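Side-chain contacts in Ras-3 from Cryphonectria parasitica (Cryphonectria parasitica, PDB 4KU4), which belongs to the Ras family of P-loop proteins and binds guanosine-5'-diphosphate in a pocket, with magnesium ions also present in the crystal: residues G76-R79 with E80-R84; R106-E109 with E110-T114; T151-E154 with V155-E159; S188-R191 with A192-R196. One frame throughout, in Å; residues are numbered along the deposited sequence. Where two conformers were deposited one is given.

Interaction 1: G76-R79 with E80-R84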
loop_
_atom_site.group_PDB
_atom_site.type_symbol
_atom_site.label_atom_id
_atom_site.label_comp_id
_atom_site.label_asym_id
_atom_site.label_seq_id
_atom_site.Cartn_x
_atom_site.Cartn_y
_atom_site.Cartn_z
ATOM N N GLY A 76 14.167 9.682 -6.588
ATOM C CA GLY A 76 12.999 9.976 -7.396
ATOM C C GLY A 76 12.901 9.132 -8.656
ATOM O O GLY A 76 11.836 8.608 -8.975
ATOM N N ALA A 77 14.010 9.005 -9.380
ATOM C CA ALA A 77 14.017 8.252 -10.631
ATOM C C ALA A 77 13.737 6.768 -10.407
ATOM O O ALA A 77 12.989 6.150 -11.165
ATOM C CB ALA A 77 15.345 8.441 -11.369
ATOM N N LEU A 78 14.341 6.191 -9.370
ATOM C CA LEU A 78 14.084 4.787 -9.052
ATOM C C LEU A 78 12.609 4.589 -8.688
ATOM O O LEU A 78 11.991 3.603 -9.079
ATOM C CB LEU A 78 14.997 4.297 -7.922
ATOM C CG LEU A 78 14.916 2.815 -7.518
ATOM C CD1 LEU A 78 15.156 1.910 -8.713
ATOM C CD2 LEU A 78 15.901 2.489 -6.396
ATOM N N ARG A 79 12.035 5.538 -7.957
ATOM C CA ARG A 79 10.625 5.440 -7.606
ATOM C C ARG A 79 9.778 5.333 -8.871
ATOM O O ARG A 79 8.792 4.605 -8.906
ATOM C CB ARG A 79 10.181 6.627 -6.754
ATOM C CG ARG A 79 8.811 6.460 -6.144
ATOM C CD ARG A 79 8.548 7.544 -5.119
ATOM N NE ARG A 79 9.734 7.850 -4.324
ATOM C CZ ARG A 79 10.423 8.985 -4.418
ATOM N NH1 ARG A 79 11.498 9.187 -3.660
ATOM N NH2 ARG A 79 10.042 9.922 -5.268
ATOM N N GLU A 80 10.180 6.049 -9.919
ATOM C CA GLU A 80 9.459 6.009 -11.187
ATOM C C GLU A 80 9.493 4.622 -11.841
ATOM O O GLU A 80 8.544 4.224 -12.509
ATOM C CB GLU A 80 9.985 7.070 -12.158
ATOM C CG GLU A 80 8.897 7.995 -12.683
ATOM C CD GLU A 80 9.195 8.522 -14.077
ATOM O OE1 GLU A 80 10.307 9.049 -14.289
ATOM O OE2 GLU A 80 8.317 8.413 -14.960
ATOM N N GLN A 81 10.580 3.883 -11.656
ATOM C CA GLN A 81 10.628 2.524 -12.195
ATOM C C GLN A 81 9.665 1.636 -11.408
ATOM O O GLN A 81 8.913 0.858 -11.988
ATOM C CB GLN A 81 12.045 1.948 -12.142
ATOM C CG GLN A 81 12.287 0.817 -13.134
ATOM C CD GLN A 81 13.729 0.792 -13.631
ATOM O OE1 GLN A 81 14.662 0.650 -12.843
ATOM N NE2 GLN A 81 13.914 0.940 -14.940
ATOM N N TRP A 82 9.687 1.779 -10.090
ATOM C CA TRP A 82 8.782 1.023 -9.232
ATOM C C TRP A 82 7.334 1.212 -9.698
ATOM O O TRP A 82 6.530 0.272 -9.700
ATOM C CB TRP A 82 8.925 1.470 -7.775
ATOM C CG TRP A 82 10.291 1.273 -7.142
ATOM C CD1 TRP A 82 11.250 0.376 -7.506
ATOM C CD2 TRP A 82 10.813 1.984 -6.009
ATOM N NE1 TRP A 82 12.344 0.491 -6.672
ATOM C CE2 TRP A 82 12.096 1.468 -5.744
ATOM C CE3 TRP A 82 10.316 3.004 -5.193
ATOM C CZ2 TRP A 82 12.893 1.944 -4.699
ATOM C CZ3 TRP A 82 11.104 3.473 -4.156
ATOM C CH2 TRP A 82 12.378 2.943 -3.917
ATOM N N ILE A 83 6.998 2.430 -10.106
ATOM C CA ILE A 83 5.631 2.745 -10.511
ATOM C C ILE A 83 5.256 2.168 -11.878
ATOM O O ILE A 83 4.146 1.669 -12.069
ATOM C CB ILE A 83 5.378 4.282 -10.475
ATOM C CG1 ILE A 83 5.528 4.793 -9.038
ATOM C CG2 ILE A 83 4.005 4.626 -11.019
ATOM C CD1 ILE A 83 5.570 6.312 -8.907
ATOM N N ARG A 84 6.181 2.234 -12.832
ATOM C CA ARG A 84 5.930 1.693 -14.160
ATOM C C ARG A 84 5.688 0.190 -14.110
ATOM O O ARG A 84 4.874 -0.337 -14.867
ATOM C CB ARG A 84 7.107 1.995 -15.100
ATOM C CG ARG A 84 7.382 3.474 -15.291
ATOM C CD ARG A 84 8.639 3.714 -16.130
ATOM N NE ARG A 84 8.328 4.173 -17.481
ATOM C CZ ARG A 84 8.799 3.609 -18.587
ATOM N NH1 ARG A 84 9.606 2.561 -18.503
ATOM N NH2 ARG A 84 8.467 4.094 -19.775
#
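Leu78 and Trp82, one helical turn apart, make the main apolar contact of this short helix. The CD2 methyl of Leu78 lies 3.5 Å from CZ2 of the Trp82 indole, while CG of Leu78 approaches NE1 and CZ2 alike, so the branch point as well as a methyl meets the ring. Leu78 reaches it because its CG is anti to the backbone N (chi1 -176°), which carries the branch obliquely across the indole of the next turn. The indole itself is laid back over the preceding backbone: one face carries Leu78 O, 3.5 Å from CG of Trp82, and also the CA of Arg79, 3.4 Å from CE3. CG of Arg79 lies beyond the rim at CE3 of Trp82, 3.9 Å away, before the chain bends off and leaves the guanidinium steeply turned against the ring.

Behind the side chains, the amide of Trp82 donates to Leu78 O over 3.1 Å in a nearly straight bond, and Ile83 N to Arg79 O closes the next turn. In the first turn the amide of Glu80 bonds to Gly76 O, with a weak second approach to Ala77 O.

Farther out, Arg79 NH2 forms a salt bridge with Glu110. Arg79 and Trp82 pack on Leu20 of strand 15-20, whereas Glu80 and Ile83 rest against Thr114 of helix 98-118.

Interaction 2: R106-E109 with E110-T114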
loop_
_atom_site.group_PDB
_atom_site.type_symbol
_atom_site.label_atom_id
_atom_site.label_comp_id
_atom_site.label_asym_id
_atom_site.label_seq_id
_atom_site.Cartn_x
_atom_site.Cartn_y
_atom_site.Cartn_z
ATOM N N ARG A 106 2.160 13.684 -1.504
ATOM C CA ARG A 106 3.081 13.925 -2.620
ATOM C C ARG A 106 3.322 12.677 -3.481
ATOM O O ARG A 106 3.380 12.765 -4.707
ATOM C CB ARG A 106 4.413 14.482 -2.107
ATOM C CG ARG A 106 4.287 15.819 -1.389
ATOM C CD ARG A 106 5.655 16.469 -1.216
ATOM N NE ARG A 106 6.514 15.702 -0.322
ATOM C CZ ARG A 106 6.637 15.939 0.977
ATOM N NH1 ARG A 106 5.960 16.929 1.536
ATOM N NH2 ARG A 106 7.449 15.191 1.712
ATOM N N LEU A 107 3.468 11.523 -2.834
ATOM C CA LEU A 107 3.691 10.263 -3.528
ATOM C C LEU A 107 2.496 9.872 -4.377
ATOM O O LEU A 107 2.649 9.372 -5.483
ATOM C CB LEU A 107 4.018 9.150 -2.528
ATOM C CG LEU A 107 5.370 9.326 -1.869
ATOM C CD1 LEU A 107 5.500 8.464 -0.621
ATOM C CD2 LEU A 107 6.446 8.988 -2.902
ATOM N N PHE A 108 1.296 10.099 -3.867
ATOM C CA PHE A 108 0.108 9.857 -4.675
ATOM C C PHE A 108 0.176 10.643 -5.996
ATOM O O PHE A 108 -0.098 10.100 -7.064
ATOM C CB PHE A 108 -1.166 10.224 -3.907
ATOM C CG PHE A 108 -2.407 10.107 -4.729
ATOM C CD1 PHE A 108 -3.095 8.903 -4.801
ATOM C CD2 PHE A 108 -2.876 11.187 -5.450
ATOM C CE1 PHE A 108 -4.233 8.787 -5.575
ATOM C CE2 PHE A 108 -4.014 11.085 -6.220
ATOM C CZ PHE A 108 -4.692 9.870 -6.287
ATOM N N GLU A 109 0.554 11.915 -5.927
ATOM C CA GLU A 109 0.642 12.717 -7.151
ATOM C C GLU A 109 1.702 12.172 -8.104
ATOM O O GLU A 109 1.470 12.154 -9.307
ATOM C CB GLU A 109 0.897 14.203 -6.857
ATOM C CG GLU A 109 0.081 15.157 -7.720
ATOM C CD GLU A 109 0.840 15.606 -8.945
ATOM O OE1 GLU A 109 0.291 16.416 -9.720
ATOM O OE2 GLU A 109 1.991 15.154 -9.129
ATOM N N GLU A 110 2.847 11.730 -7.575
ATOM C CA GLU A 110 3.851 11.067 -8.402
ATOM C C GLU A 110 3.250 9.867 -9.119
ATOM O O GLU A 110 3.479 9.660 -10.311
ATOM C CB GLU A 110 5.063 10.602 -7.576
ATOM C CG GLU A 110 6.063 11.676 -7.173
ATOM C CD GLU A 110 7.322 11.071 -6.567
ATOM O OE1 GLU A 110 7.538 9.856 -6.755
ATOM O OE2 GLU A 110 8.096 11.799 -5.909
ATOM N N VAL A 111 2.491 9.054 -8.394
ATOM C CA VAL A 111 1.899 7.867 -9.015
ATOM C C VAL A 111 0.969 8.226 -10.177
ATOM O O VAL A 111 1.118 7.712 -11.290
ATOM C CB VAL A 111 1.174 6.973 -7.980
ATOM C CG1 VAL A 111 0.305 5.931 -8.680
ATOM C CG2 VAL A 111 2.200 6.303 -7.076
ATOM N N ILE A 112 0.016 9.118 -9.916
ATOM C CA ILE A 112 -0.920 9.553 -10.948
ATOM C C ILE A 112 -0.220 10.150 -12.178
ATOM O O ILE A 112 -0.527 9.775 -13.308
ATOM C CB ILE A 112 -1.938 10.556 -10.389
ATOM C CG1 ILE A 112 -2.951 9.823 -9.513
ATOM C CG2 ILE A 112 -2.651 11.280 -11.521
ATOM C CD1 ILE A 112 -3.794 8.847 -10.273
ATOM N N GLN A 113 0.719 11.065 -11.949
ATOM C CA GLN A 113 1.429 11.722 -13.044
ATOM C C GLN A 113 2.231 10.728 -13.876
ATOM O O GLN A 113 2.247 10.802 -15.105
ATOM C CB GLN A 113 2.348 12.829 -12.515
ATOM C CG GLN A 113 1.617 13.975 -11.821
ATOM C CD GLN A 113 0.632 14.688 -12.730
ATOM O OE1 GLN A 113 0.636 14.491 -13.949
ATOM N NE2 GLN A 113 -0.225 15.524 -12.140
ATOM N N THR A 114 2.906 9.805 -13.202
ATOM C CA THR A 114 3.677 8.776 -13.886
ATOM C C THR A 114 2.764 7.858 -14.698
ATOM O O THR A 114 3.031 7.592 -15.867
ATOM C CB THR A 114 4.536 7.955 -12.902
ATOM O OG1 THR A 114 5.418 8.833 -12.190
ATOM C CG2 THR A 114 5.358 6.913 -13.651
#
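Successive turns of the long helix 98-118 meet here through i to i+4 pairs, chiefly the apolar one on its buried side. There Phe108 and Ile112 lie side by side and point the same way. CG1 of Ile112 stands 3.7 Å from CZ of Phe108 and equally near CE2; it is 4.0 Å from the ring centroid, an off-centre CH-pi contact. The Phe108 side chain also touches Pro137 and Cys169, and Phe135 packs on Ile112.

On the polar side, Gln113 NE2 donates to Glu109 OE1 at 2.6 Å, but this bond belongs to one of two deposited conformers of Glu109, and its shortness makes the exact geometry doubtful. In that conformer the amide nitrogen comes from above the carboxylate plane, with the carboxylate and amide planes 40° apart. Both chains bend at their second torsion; in Gln113, chi2 of -60° folds the amide back toward the preceding turn.

The backbone beneath is regular: Ile112 N donates to Phe108 O over 3.0 Å in a nearly straight bond, and Gln113 N to Glu109 O. One turn on, Glu110 O is gripped twice, by Thr114 N and, from the opposite face of its plane, by Thr114 OG1 at 2.8 Å, which gives the hydroxyl of the buried Thr114 an acceptor.

Leu107 and Val111 face strand 88-94, giving the amphipathic pattern of a helix laid against the central sheet of the Ras-like alpha/beta fold.

Interaction 3: T151-E154 with V155-E159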
loop_
_atom_site.group_PDB
_atom_site.type_symbol
_atom_site.label_atom_id
_atom_site.label_comp_id
_atom_site.label_asym_id
_atom_site.label_seq_id
_atom_site.Cartn_x
_atom_site.Cartn_y
_atom_site.Cartn_z
ATOM N N THR A 151 -2.461 6.743 21.321
ATOM C CA THR A 151 -2.148 7.810 22.272
ATOM C C THR A 151 -1.056 8.758 21.782
ATOM O O THR A 151 -0.754 9.756 22.439
ATOM C CB THR A 151 -1.708 7.234 23.632
ATOM O OG1 THR A 151 -0.442 6.575 23.493
ATOM C CG2 THR A 151 -2.748 6.253 24.156
ATOM N N ARG A 152 -0.476 8.450 20.624
ATOM C CA ARG A 152 0.605 9.254 20.072
ATOM C C ARG A 152 0.346 9.673 18.628
ATOM O O ARG A 152 1.270 9.994 17.885
ATOM C CB ARG A 152 1.939 8.499 20.180
ATOM C CG ARG A 152 2.441 8.318 21.605
ATOM C CD ARG A 152 2.898 9.654 22.171
ATOM N NE ARG A 152 3.444 9.538 23.514
ATOM C CZ ARG A 152 2.715 9.646 24.621
ATOM N NH1 ARG A 152 1.411 9.875 24.536
ATOM N NH2 ARG A 152 3.291 9.532 25.815
ATOM N N ARG A 153 -0.909 9.679 18.213
ATOM C CA ARG A 153 -1.138 9.993 16.812
ATOM C C ARG A 153 -1.053 11.509 16.563
ATOM O O ARG A 153 -1.404 12.313 17.424
ATOM C CB ARG A 153 -2.402 9.315 16.248
ATOM C CG ARG A 153 -3.731 9.854 16.711
ATOM C CD ARG A 153 -4.833 9.534 15.687
ATOM N NE ARG A 153 -5.268 8.131 15.663
ATOM C CZ ARG A 153 -5.500 7.439 14.545
ATOM N NH1 ARG A 153 -5.930 6.171 14.608
ATOM N NH2 ARG A 153 -5.305 8.009 13.361
ATOM N N GLU A 154 -0.525 11.871 15.402
ATOM C CA GLU A 154 -0.442 13.267 14.978
ATOM C C GLU A 154 -1.400 13.526 13.831
ATOM O O GLU A 154 -1.679 14.677 13.510
ATOM C CB GLU A 154 0.976 13.603 14.516
ATOM C CG GLU A 154 2.029 13.617 15.629
ATOM C CD GLU A 154 3.397 14.077 15.130
ATOM O OE1 GLU A 154 4.288 14.312 15.974
ATOM O OE2 GLU A 154 3.586 14.212 13.902
ATOM N N VAL A 155 -1.871 12.452 13.196
ATOM C CA VAL A 155 -2.809 12.553 12.084
ATOM C C VAL A 155 -4.112 11.827 12.438
ATOM O O VAL A 155 -4.092 10.651 12.793
ATOM C CB VAL A 155 -2.233 11.925 10.793
ATOM C CG1 VAL A 155 -3.196 12.110 9.647
ATOM C CG2 VAL A 155 -0.889 12.544 10.435
ATOM N N GLY A 156 -5.235 12.531 12.352
ATOM C CA GLY A 156 -6.528 11.973 12.717
ATOM C C GLY A 156 -7.135 11.061 11.666
ATOM O O GLY A 156 -6.791 11.136 10.493
ATOM N N THR A 157 -8.050 10.196 12.086
ATOM C CA THR A 157 -8.669 9.248 11.166
ATOM C C THR A 157 -9.529 9.961 10.127
ATOM O O THR A 157 -9.490 9.627 8.942
ATOM C CB THR A 157 -9.516 8.196 11.916
ATOM O OG1 THR A 157 -8.695 7.490 12.860
ATOM C CG2 THR A 157 -10.115 7.206 10.939
ATOM N N LEU A 158 -10.293 10.950 10.573
ATOM C CA LEU A 158 -11.150 11.713 9.666
ATOM C C LEU A 158 -10.313 12.483 8.648
ATOM O O LEU A 158 -10.730 12.633 7.505
ATOM C CB LEU A 158 -12.087 12.666 10.415
ATOM C CG LEU A 158 -13.268 12.165 11.263
ATOM C CD1 LEU A 158 -13.883 10.885 10.690
ATOM C CD2 LEU A 158 -12.856 11.965 12.706
ATOM N N GLU A 159 -9.129 12.934 9.062
ATOM C CA GLU A 159 -8.216 13.687 8.195
ATOM C C GLU A 159 -7.650 12.836 7.072
ATOM O O GLU A 159 -7.608 13.266 5.925
ATOM C CB GLU A 159 -7.067 14.312 9.009
ATOM C CG GLU A 159 -6.118 15.172 8.174
ATOM C CD GLU A 159 -5.030 15.844 9.003
ATOM O OE1 GLU A 159 -4.205 16.569 8.418
ATOM O OE2 GLU A 159 -5.016 15.648 10.238
#
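The guanidinium of Arg153 has Thr157 OG1 over one face and the carbonyl oxygen of Val155 at its edge. The edge contact is the hydrogen bond: NH2 of Arg153 donates to Val155 O over 3.0 Å, at 165°, with the acceptor in the guanidinium plane and the donor in turn in the plane of the carbonyl. Each group thus meets the other in plane, yet the two planes are turned nearly perpendicular about the bond. Thr157 OG1, by contrast, stands 3.5 Å from NH2 of Arg153, over the group and at an angle too poor for bonding.

To get there the arginine folds over its own chain. Its CG sits between the backbone N and the carbonyl carbon (chi1 72°), and a further bend at chi3 curls the head back, bringing CD to 3.2 Å from Val155 O. The carbonyl is thus approached by both the aliphatic and the charged part of one side chain, which spans two residues of loop just before the helix begins. Gly156 occupies the N-cap position of that helix.

Glu173 is shared, taking a salt bridge from NH1 of Arg153 and a weak hydrogen bond from Thr157 OG1, which links the two residues through one carboxylate. Arg152 makes a separate local bond, its NH1 donating to Thr151 O over 3.0 Å.

The loop leads from strand 140-145 into helix 157-167. Glu173 tethers it to strand 170-173, backbone bonds from Glu154 and Val155 join it to Val95, and the Val155 side chain packs on Phe101 of helix 98-118.

Interaction 4: S188-R191 with A192-R196; sequences SVVR and ADRRR
Val190 and Arg194 run side by side in the same direction, one turn apart on helix 182-196, with the valine under the flat head of the arginine. CG1 of Val190 lies over one face of the guanidinium, 3.5 Å from NE and just as near NH2 of Arg194. The extended chain from CG to NE of Arg194 makes this overlap possible; with CG anti to the carbonyl carbon (chi1 -65°), it also runs past the backbone, CG coming 3.4 Å from Val190 O. That oxygen receives Arg194 N.

Arg195 points roughly at right angles to Arg194. Its chain bends at chi3 and lays the guanidinium over Ala192, whose CA sits 3.8 Å above the plane toward the rim. A water donates to Ser188 O over 2.7 Å and accepts a weak bond from Arg195 NH1, so the carbonyl, already taking the amide of Ala192, has a second partner. OD1 of Asp193 lies at the edge of the Arg196 guanidinium, in its plane, in a long salt bridge of 3.7 Å to NH1.

Beyond the helix, Arg191 pairs with Asp58, Arg194 NH1 bonds to Ile57 O, and Val190 packs on Leu64 and Leu88. The chemistry is therefore divided: hydrophobic cover on the arginine face leaves its in-plane N-H groups to reach polar partners, while the Asp58 pairing would offset part of the positive charge gathered on this helix.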
loop_
_atom_site.group_PDB
_atom_site.type_symbol
_atom_site.label_atom_id
_atom_site.label_comp_id
_atom_site.label_asym_id
_atom_site.label_seq_id
_atom_site.Cartn_x
_atom_site.Cartn_y
_atom_site.Cartn_z
ATOM N N SER A 188 -7.892 -4.224 -0.730
ATOM C CA SER A 188 -8.753 -3.129 -1.158
ATOM C C SER A 188 -8.491 -2.707 -2.597
ATOM O O SER A 188 -9.421 -2.373 -3.327
ATOM C CB SER A 188 -8.657 -1.924 -0.204
ATOM O OG SER A 188 -7.399 -1.265 -0.296
ATOM N N VAL A 189 -7.229 -2.727 -3.016
ATOM C CA VAL A 189 -6.922 -2.258 -4.361
ATOM C C VAL A 189 -7.245 -3.317 -5.403
ATOM O O VAL A 189 -7.581 -2.998 -6.547
ATOM C CB VAL A 189 -5.473 -1.772 -4.492
ATOM C CG1 VAL A 189 -5.335 -0.370 -3.875
ATOM C CG2 VAL A 189 -4.507 -2.749 -3.856
ATOM N N VAL A 190 -7.160 -4.581 -5.010
ATOM C CA VAL A 190 -7.609 -5.654 -5.888
ATOM C C VAL A 190 -9.124 -5.565 -6.078
ATOM O O VAL A 190 -9.627 -5.678 -7.198
ATOM C CB VAL A 190 -7.272 -7.044 -5.319
ATOM C CG1 VAL A 190 -7.914 -8.139 -6.200
ATOM C CG2 VAL A 190 -5.741 -7.216 -5.194
ATOM N N ARG A 191 -9.832 -5.361 -4.971
ATOM C CA ARG A 191 -11.284 -5.226 -4.985
ATOM C C ARG A 191 -11.707 -4.056 -5.860
ATOM O O ARG A 191 -12.677 -4.157 -6.612
ATOM C CB ARG A 191 -11.819 -5.064 -3.566
ATOM C CG ARG A 191 -11.798 -6.363 -2.779
ATOM C CD ARG A 191 -12.239 -6.212 -1.345
ATOM N NE ARG A 191 -12.323 -7.526 -0.709
ATOM C CZ ARG A 191 -11.831 -7.825 0.487
ATOM N NH1 ARG A 191 -11.216 -6.900 1.201
ATOM N NH2 ARG A 191 -11.953 -9.064 0.970
ATOM N N ALA A 192 -10.962 -2.955 -5.783
ATOM C CA ALA A 192 -11.283 -1.777 -6.585
ATOM C C ALA A 192 -11.085 -2.041 -8.080
ATOM O O ALA A 192 -11.911 -1.647 -8.905
ATOM C CB ALA A 192 -10.449 -0.579 -6.137
ATOM N N ASP A 193 -9.990 -2.711 -8.421
ATOM C CA ASP A 193 -9.692 -3.055 -9.810
ATOM C C ASP A 193 -10.819 -3.897 -10.401
ATOM O O ASP A 193 -11.244 -3.683 -11.531
ATOM C CB ASP A 193 -8.359 -3.803 -9.901
ATOM C CG ASP A 193 -7.936 -4.073 -11.327
ATOM O OD1 ASP A 193 -8.288 -3.267 -12.218
ATOM O OD2 ASP A 193 -7.241 -5.086 -11.555
ATOM N N ARG A 194 -11.317 -4.846 -9.619
ATOM C CA ARG A 194 -12.424 -5.679 -10.076
ATOM C C ARG A 194 -13.740 -4.922 -10.173
ATOM O O ARG A 194 -14.564 -5.204 -11.038
ATOM C CB ARG A 194 -12.606 -6.860 -9.143
ATOM C CG ARG A 194 -11.445 -7.797 -9.160
ATOM C CD ARG A 194 -11.689 -8.926 -8.177
ATOM N NE ARG A 194 -10.478 -9.703 -7.969
ATOM C CZ ARG A 194 -10.364 -10.659 -7.054
ATOM N NH1 ARG A 194 -11.393 -10.952 -6.264
ATOM N NH2 ARG A 194 -9.219 -11.305 -6.926
ATOM N N ARG A 195 -13.946 -3.988 -9.253
ATOM C CA ARG A 195 -15.130 -3.141 -9.259
ATOM C C ARG A 195 -15.210 -2.369 -10.578
ATOM O O ARG A 195 -16.296 -2.144 -11.109
ATOM C CB ARG A 195 -15.081 -2.171 -8.071
ATOM C CG ARG A 195 -16.369 -1.388 -7.793
ATOM C CD ARG A 195 -16.083 -0.030 -7.132
ATOM N NE ARG A 195 -15.210 -0.138 -5.964
ATOM C CZ ARG A 195 -14.322 0.785 -5.606
ATOM N NH1 ARG A 195 -13.557 0.609 -4.534
ATOM N NH2 ARG A 195 -14.187 1.886 -6.330
ATOM N N ARG A 196 -14.048 -1.978 -11.104
ATOM C CA ARG A 196 -13.970 -1.167 -12.318
ATOM C C ARG A 196 -14.443 -1.872 -13.580
ATOM O O ARG A 196 -14.971 -1.230 -14.485
ATOM C CB ARG A 196 -12.537 -0.685 -12.559
ATOM C CG ARG A 196 -12.006 0.292 -11.536
ATOM C CD ARG A 196 -10.841 1.086 -12.112
ATOM N NE ARG A 196 -9.828 0.229 -12.724
ATOM C CZ ARG A 196 -9.007 0.636 -13.686
ATOM N NH1 ARG A 196 -8.099 -0.194 -14.198
ATOM N NH2 ARG A 196 -9.106 1.878 -14.140
HETATM O O HOH W 1 -11.880 -1.459 -2.564
#

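Along the chain the four contacts follow in series; each closes a single local turn or bend, and none nests within or crosses another. Interaction 1 shapes helix 77-84 and interaction 2 the middle of helix 98-118. These two touch, their centres 10 Å apart: the Arg79-Glu110 salt bridge is the joint, and beside it CD of Arg79 packs 3.4 Å from CD2 of Leu107, so the two helices are joined on one side of the fold. Interaction 3 shapes the entry to helix 157-167, about 12 Å from interaction 2 at the nearest atoms. Interaction 4, on helix 182-196, packs against the central sheet without touching the other three.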